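Local atomic coordinates of 4-hydroxythreonine-4-phosphate dehydrogenase (Legionella pneumophila subsp. pneumophila, PDB entry 6XMY), a protein that probably catalyses the NAD(P)-dependent oxidation of 4-(phosphooxy)-L-threonine, a step in the biosynthesis of pyridoxine 5'-phosphate. Residues A121-A126 with T136-F141. Sequence-based numbering, arbitrary orientation.
Sequences APVHKA and TGHTEF. With NAD (nicotinamide-adenine-dinucleotide), chain B; SO4 (sulfate ion), chain C.
Val123 and His138 meet in the active-site pocket of PdxA, a member of the isocitrate dehydrogenase-like fold, where a nucleotide-binding loop faces the N-terminus of helix 138-145, whose first backbone N-H groups bind a sulfate; the pair illustrates how one imidazole can join cofactor and anion sites. His138 is followed outward. Its CB and CG both run past SO4 O2, and with CG anti to the carbonyl carbon (chi1 -70°) the ring turns back beside its own backbone N. His138 N and ND1 can therefore both donate to SO4 O2, each 2.8 Å from it. His138 CE1 lies 3.5 Å from Val123 CG2. At the ring edge sits the nicotinamide oxygen NAD O7N, which also receives a nearly straight bond from Val123 N (167°). His138 NE2 packs on Val123 CG1 and reaches Ala121 O through a water. Thr139 N and OG1 hold a second sulfate oxygen, while Arg294 and Asn285 complete the anion site, consistent with the predicted substrate-binding role of these residues. Two residues beyond Val123, Lys125 runs extended, and Lys125 CE lies 3.2 Å from Thr136 O before the chain bends at chi4 (63°). That last turn delivers Lys125 NZ to the ribose hydroxyl NAD O2D at 2.8 Å.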
ATOM      1  N   ALA A 121      -7.668   2.351   2.839  1.00  8.72           N
ATOM      2  CA  ALA A 121      -8.341   1.146   3.279  1.00  8.58           C
ATOM      3  C   ALA A 121      -8.550   0.249   2.053  1.00  9.69           C
ATOM      4  O   ALA A 121      -8.378   0.689   0.917  1.00 10.04           O
ATOM      5  CB  ALA A 121      -9.658   1.526   3.964  1.00 10.41           C
ATOM      6  N   PRO A 122      -8.904  -1.025   2.239  1.00  8.13           N
ATOM      7  CA  PRO A 122      -8.881  -1.941   1.094  1.00  9.79           C
ATOM      8  C   PRO A 122     -10.049  -1.723   0.142  1.00  9.69           C
ATOM      9  O   PRO A 122     -11.137  -1.304   0.543  1.00  9.13           O
ATOM     10  CB  PRO A 122      -8.958  -3.327   1.744  1.00 12.03           C
ATOM     11  CG  PRO A 122      -9.638  -3.089   3.061  1.00 12.63           C
ATOM     12  CD  PRO A 122      -9.187  -1.724   3.508  1.00 10.13           C
ATOM     13  N   VAL A 123      -9.794  -1.996  -1.142  1.00  8.59           N
ATOM     14  CA  VAL A 123     -10.813  -1.978  -2.183  1.00  9.36           C
ATOM     15  C   VAL A 123     -10.924  -3.371  -2.787  1.00 10.55           C
ATOM     16  O   VAL A 123      -9.994  -4.174  -2.733  1.00 11.62           O
ATOM     17  CB  VAL A 123     -10.536  -0.924  -3.278  1.00 12.46           C
ATOM     18  CG1 VAL A 123     -10.413   0.461  -2.667  1.00 11.02           C
ATOM     19  CG2 VAL A 123      -9.290  -1.280  -4.054  1.00 14.09           C
ATOM     20  N   HIS A 124     -12.083  -3.651  -3.362  1.00 10.58           N
ATOM     21  CA  HIS A 124     -12.347  -4.930  -4.006  1.00 11.11           C
ATOM     22  C   HIS A 124     -12.130  -4.759  -5.504  1.00 10.08           C
ATOM     23  O   HIS A 124     -12.932  -4.110  -6.184  1.00 10.23           O
ATOM     24  CB  HIS A 124     -13.765  -5.392  -3.703  1.00 11.43           C
ATOM     25  CG  HIS A 124     -13.973  -6.838  -3.977  1.00  9.97           C
ATOM     26  ND1 HIS A 124     -14.236  -7.319  -5.242  1.00 11.54           N
ATOM     27  CD2 HIS A 124     -13.915  -7.912  -3.159  1.00 11.40           C
ATOM     28  CE1 HIS A 124     -14.342  -8.636  -5.184  1.00 10.90           C
ATOM     29  NE2 HIS A 124     -14.159  -9.018  -3.932  1.00 11.74           N
ATOM     30  N   LYS A 125     -11.045  -5.336  -6.017  1.00  9.80           N
ATOM     31  CA  LYS A 125     -10.665  -5.097  -7.406  0.53  9.55           C
ATOM     32  C   LYS A 125     -11.703  -5.648  -8.375  1.00 11.76           C
ATOM     33  O   LYS A 125     -12.083  -4.977  -9.341  1.00 11.10           O
ATOM     34  CB  LYS A 125      -9.284  -5.687  -7.688  0.53  9.85           C
ATOM     35  CG  LYS A 125      -8.170  -5.119  -6.831  0.53 12.39           C
ATOM     36  CD  LYS A 125      -6.845  -5.748  -7.222  0.53 12.31           C
ATOM     37  CE  LYS A 125      -5.692  -5.309  -6.331  0.53 12.61           C
ATOM     38  NZ  LYS A 125      -5.880  -5.719  -4.913  0.53 12.94           N
ATOM     39  N   ALA A 126     -12.173  -6.880  -8.141  1.00  9.08           N
ATOM     40  CA  ALA A 126     -13.129  -7.474  -9.071  1.00 10.70           C
ATOM     41  C   ALA A 126     -14.420  -6.672  -9.151  1.00 10.18           C
ATOM     42  O   ALA A 126     -14.988  -6.523 -10.238  1.00 12.40           O
ATOM     43  CB  ALA A 126     -13.424  -8.926  -8.702  1.00 11.67           C
ATOM     44  N   THR A 136      -6.277  -2.430 -11.838  1.00 13.75           N
ATOM     45  CA  THR A 136      -5.429  -3.488 -11.315  0.60 14.22           C
ATOM     46  C   THR A 136      -5.024  -3.275  -9.867  1.00 13.77           C
ATOM     47  O   THR A 136      -4.708  -4.260  -9.194  1.00 16.64           O
ATOM     48  CB  THR A 136      -4.177  -3.687 -12.169  0.60 15.40           C
ATOM     49  OG1 THR A 136      -3.481  -2.443 -12.277  0.60 12.46           O
ATOM     50  CG2 THR A 136      -4.556  -4.202 -13.549  0.60 15.38           C
ATOM     51  N   GLY A 137      -5.068  -2.048  -9.363  1.00 13.44           N
ATOM     52  CA  GLY A 137      -4.747  -1.779  -7.977  1.00 13.32           C
ATOM     53  C   GLY A 137      -4.549  -0.296  -7.789  1.00 11.11           C
ATOM     54  O   GLY A 137      -4.446   0.471  -8.759  1.00 10.93           O
ATOM     55  N   HIS A 138      -4.525   0.108  -6.509  1.00 11.26           N
ATOM     56  CA  HIS A 138      -4.218   1.500  -6.177  1.00 10.74           C
ATOM     57  C   HIS A 138      -2.890   1.921  -6.787  1.00  9.45           C
ATOM     58  O   HIS A 138      -2.728   3.066  -7.227  1.00 11.23           O
ATOM     59  CB  HIS A 138      -4.058   1.693  -4.665  1.00  9.90           C
ATOM     60  CG  HIS A 138      -5.316   1.588  -3.851  1.00  9.37           C
ATOM     61  ND1 HIS A 138      -5.712   0.413  -3.245  1.00  9.05           N
ATOM     62  CD2 HIS A 138      -6.199   2.534  -3.450  1.00  9.03           C
ATOM     63  CE1 HIS A 138      -6.807   0.633  -2.534  1.00 10.62           C
ATOM     64  NE2 HIS A 138      -7.126   1.913  -2.643  1.00  9.48           N
ATOM     65  N   THR A 139      -1.904   1.021  -6.755  1.00  9.37           N
ATOM     66  CA  THR A 139      -0.542   1.383  -7.130  1.00  9.59           C
ATOM     67  C   THR A 139      -0.489   1.861  -8.574  1.00 10.78           C
ATOM     68  O   THR A 139       0.079   2.923  -8.874  1.00 11.83           O
ATOM     69  CB  THR A 139       0.370   0.169  -6.915  1.00 11.79           C
ATOM     70  OG1 THR A 139       0.297  -0.232  -5.539  1.00 12.34           O
ATOM     71  CG2 THR A 139       1.809   0.503  -7.272  1.00 13.46           C
ATOM     72  N   GLU A 140      -1.112   1.104  -9.480  1.00 10.96           N
ATOM     73  CA  GLU A 140      -1.145   1.495 -10.886  1.00 12.38           C
ATOM     74  C   GLU A 140      -2.058   2.695 -11.106  1.00 11.14           C
ATOM     75  O   GLU A 140      -1.768   3.562 -11.942  1.00 12.84           O
ATOM     76  CB  GLU A 140      -1.610   0.325 -11.751  1.00 12.68           C
ATOM     77  CG  GLU A 140      -0.642  -0.852 -11.814  1.00 14.40           C
ATOM     78  CD  GLU A 140      -0.562  -1.633 -10.515  1.00 16.29           C
ATOM     79  OE1 GLU A 140      -1.609  -1.824  -9.861  1.00 19.53           O
ATOM     80  OE2 GLU A 140       0.560  -2.038 -10.134  1.00 19.52           O
ATOM     81  N   PHE A 141      -3.173   2.758 -10.373  1.00 11.63           N
ATOM     82  CA  PHE A 141      -4.061   3.908 -10.488  1.00 10.54           C
ATOM     83  C   PHE A 141      -3.314   5.194 -10.164  1.00 12.54           C
ATOM     84  O   PHE A 141      -3.413   6.184 -10.895  1.00 13.55           O
ATOM     85  CB  PHE A 141      -5.281   3.761  -9.576  1.00 12.48           C
ATOM     86  CG  PHE A 141      -6.137   5.003  -9.533  1.00 13.56           C
ATOM     87  CD1 PHE A 141      -7.126   5.218 -10.484  1.00 15.27           C
ATOM     88  CD2 PHE A 141      -5.921   5.977  -8.571  1.00 14.63           C
ATOM     89  CE1 PHE A 141      -7.905   6.375 -10.457  1.00 16.01           C
ATOM     90  CE2 PHE A 141      -6.683   7.132  -8.549  1.00 13.47           C
ATOM     91  CZ  PHE A 141      -7.675   7.329  -9.493  1.00 16.27           C
TER
HETATM   92  PA  NAD B 401      -8.311 -10.466   2.180  1.00 14.49           P
HETATM   93  O1A NAD B 401      -9.677  -9.837   1.987  1.00 15.23           O
HETATM   94  O2A NAD B 401      -7.170  -9.976   3.047  1.00 18.15           O
HETATM   95  O5B NAD B 401      -8.804 -11.953   2.896  1.00 17.16           O
HETATM   96  C5B NAD B 401      -7.700 -12.781   3.182  1.00 17.49           C
HETATM   97  C4B NAD B 401      -7.873 -13.419   4.572  1.00 16.68           C
HETATM   98  O4B NAD B 401      -7.438 -12.464   5.569  1.00 17.99           O
HETATM   99  C3B NAD B 401      -9.380 -13.710   4.820  1.00 15.17           C
HETATM  100  O3B NAD B 401      -9.412 -14.918   5.560  1.00 20.23           O
HETATM  101  C2B NAD B 401      -9.827 -12.463   5.637  1.00 16.43           C
HETATM  102  O2B NAD B 401     -10.874 -12.735   6.522  1.00 19.57           O
HETATM  103  C1B NAD B 401      -8.528 -12.183   6.456  1.00 17.08           C
HETATM  104  N9A NAD B 401      -8.351 -10.771   6.781  1.00 15.96           N
HETATM  105  C8A NAD B 401      -8.093  -9.679   5.934  1.00 15.10           C
HETATM  106  N7A NAD B 401      -7.966  -8.543   6.598  1.00 13.86           N
HETATM  107  C5A NAD B 401      -8.126  -8.885   7.933  1.00 13.23           C
HETATM  108  C6A NAD B 401      -8.105  -8.129   9.122  1.00 15.38           C
HETATM  109  N6A NAD B 401      -7.867  -6.791   9.073  1.00 14.54           N
HETATM  110  N1A NAD B 401      -8.303  -8.739  10.328  1.00 17.43           N
HETATM  111  C2A NAD B 401      -8.526 -10.089  10.316  1.00 19.52           C
HETATM  112  N3A NAD B 401      -8.579 -10.938   9.273  1.00 18.06           N
HETATM  113  C4A NAD B 401      -8.370 -10.285   8.078  1.00 15.38           C
HETATM  114  O3  NAD B 401      -7.758 -10.650   0.668  1.00 16.92           O
HETATM  115  PN  NAD B 401      -8.293 -11.596  -0.486  1.00 15.78           P
HETATM  116  O1N NAD B 401      -7.166 -12.120  -1.342  1.00 16.22           O
HETATM  117  O2N NAD B 401      -9.498 -12.344  -0.022  1.00 21.30           O
HETATM  118  O5D NAD B 401      -8.999 -10.449  -1.642  1.00 17.36           O
HETATM  119  C5D NAD B 401     -10.153  -9.808  -1.210  1.00 14.22           C
HETATM  120  C4D NAD B 401     -10.271  -8.510  -2.011  1.00 13.06           C
HETATM  121  O4D NAD B 401      -9.367  -7.545  -1.414  1.00 10.61           O
HETATM  122  C3D NAD B 401      -9.777  -8.725  -3.483  1.00 13.41           C
HETATM  123  O3D NAD B 401     -10.583  -7.906  -4.280  1.00 13.05           O
HETATM  124  C2D NAD B 401      -8.325  -8.198  -3.440  1.00 11.39           C
HETATM  125  O2D NAD B 401      -7.862  -7.651  -4.644  1.00 12.92           O
HETATM  126  C1D NAD B 401      -8.571  -7.013  -2.465  1.00 10.94           C
HETATM  127  N1N NAD B 401      -7.294  -6.537  -1.831  1.00 11.63           N
HETATM  128  C2N NAD B 401      -7.140  -5.178  -1.759  1.00 12.22           C
HETATM  129  C3N NAD B 401      -5.991  -4.632  -1.182  1.00 11.81           C
HETATM  130  C7N NAD B 401      -5.936  -3.151  -1.145  1.00 10.51           C
HETATM  131  O7N NAD B 401      -6.878  -2.469  -1.553  1.00  9.46           O
HETATM  132  N7N NAD B 401      -4.797  -2.588  -0.607  1.00 13.63           N
HETATM  133  C4N NAD B 401      -4.989  -5.479  -0.674  1.00 12.60           C
HETATM  134  C5N NAD B 401      -5.185  -6.870  -0.753  1.00 12.38           C
HETATM  135  C6N NAD B 401      -6.349  -7.396  -1.347  1.00 11.65           C
HETATM  136  S   SO4 C 402      -2.639  -1.892  -4.294  1.00 11.07           S
HETATM  137  O1  SO4 C 402      -2.026  -0.967  -3.344  1.00 12.22           O
HETATM  138  O2  SO4 C 402      -4.069  -1.614  -4.376  1.00 11.77           O
HETATM  139  O3  SO4 C 402      -2.048  -1.655  -5.610  1.00 11.68           O
HETATM  140  O4  SO4 C 402      -2.459  -3.302  -3.908  1.00 14.74           O
HETATM  141  O   HOH W   1      -8.933   2.957  -0.693  1.00  9.24           O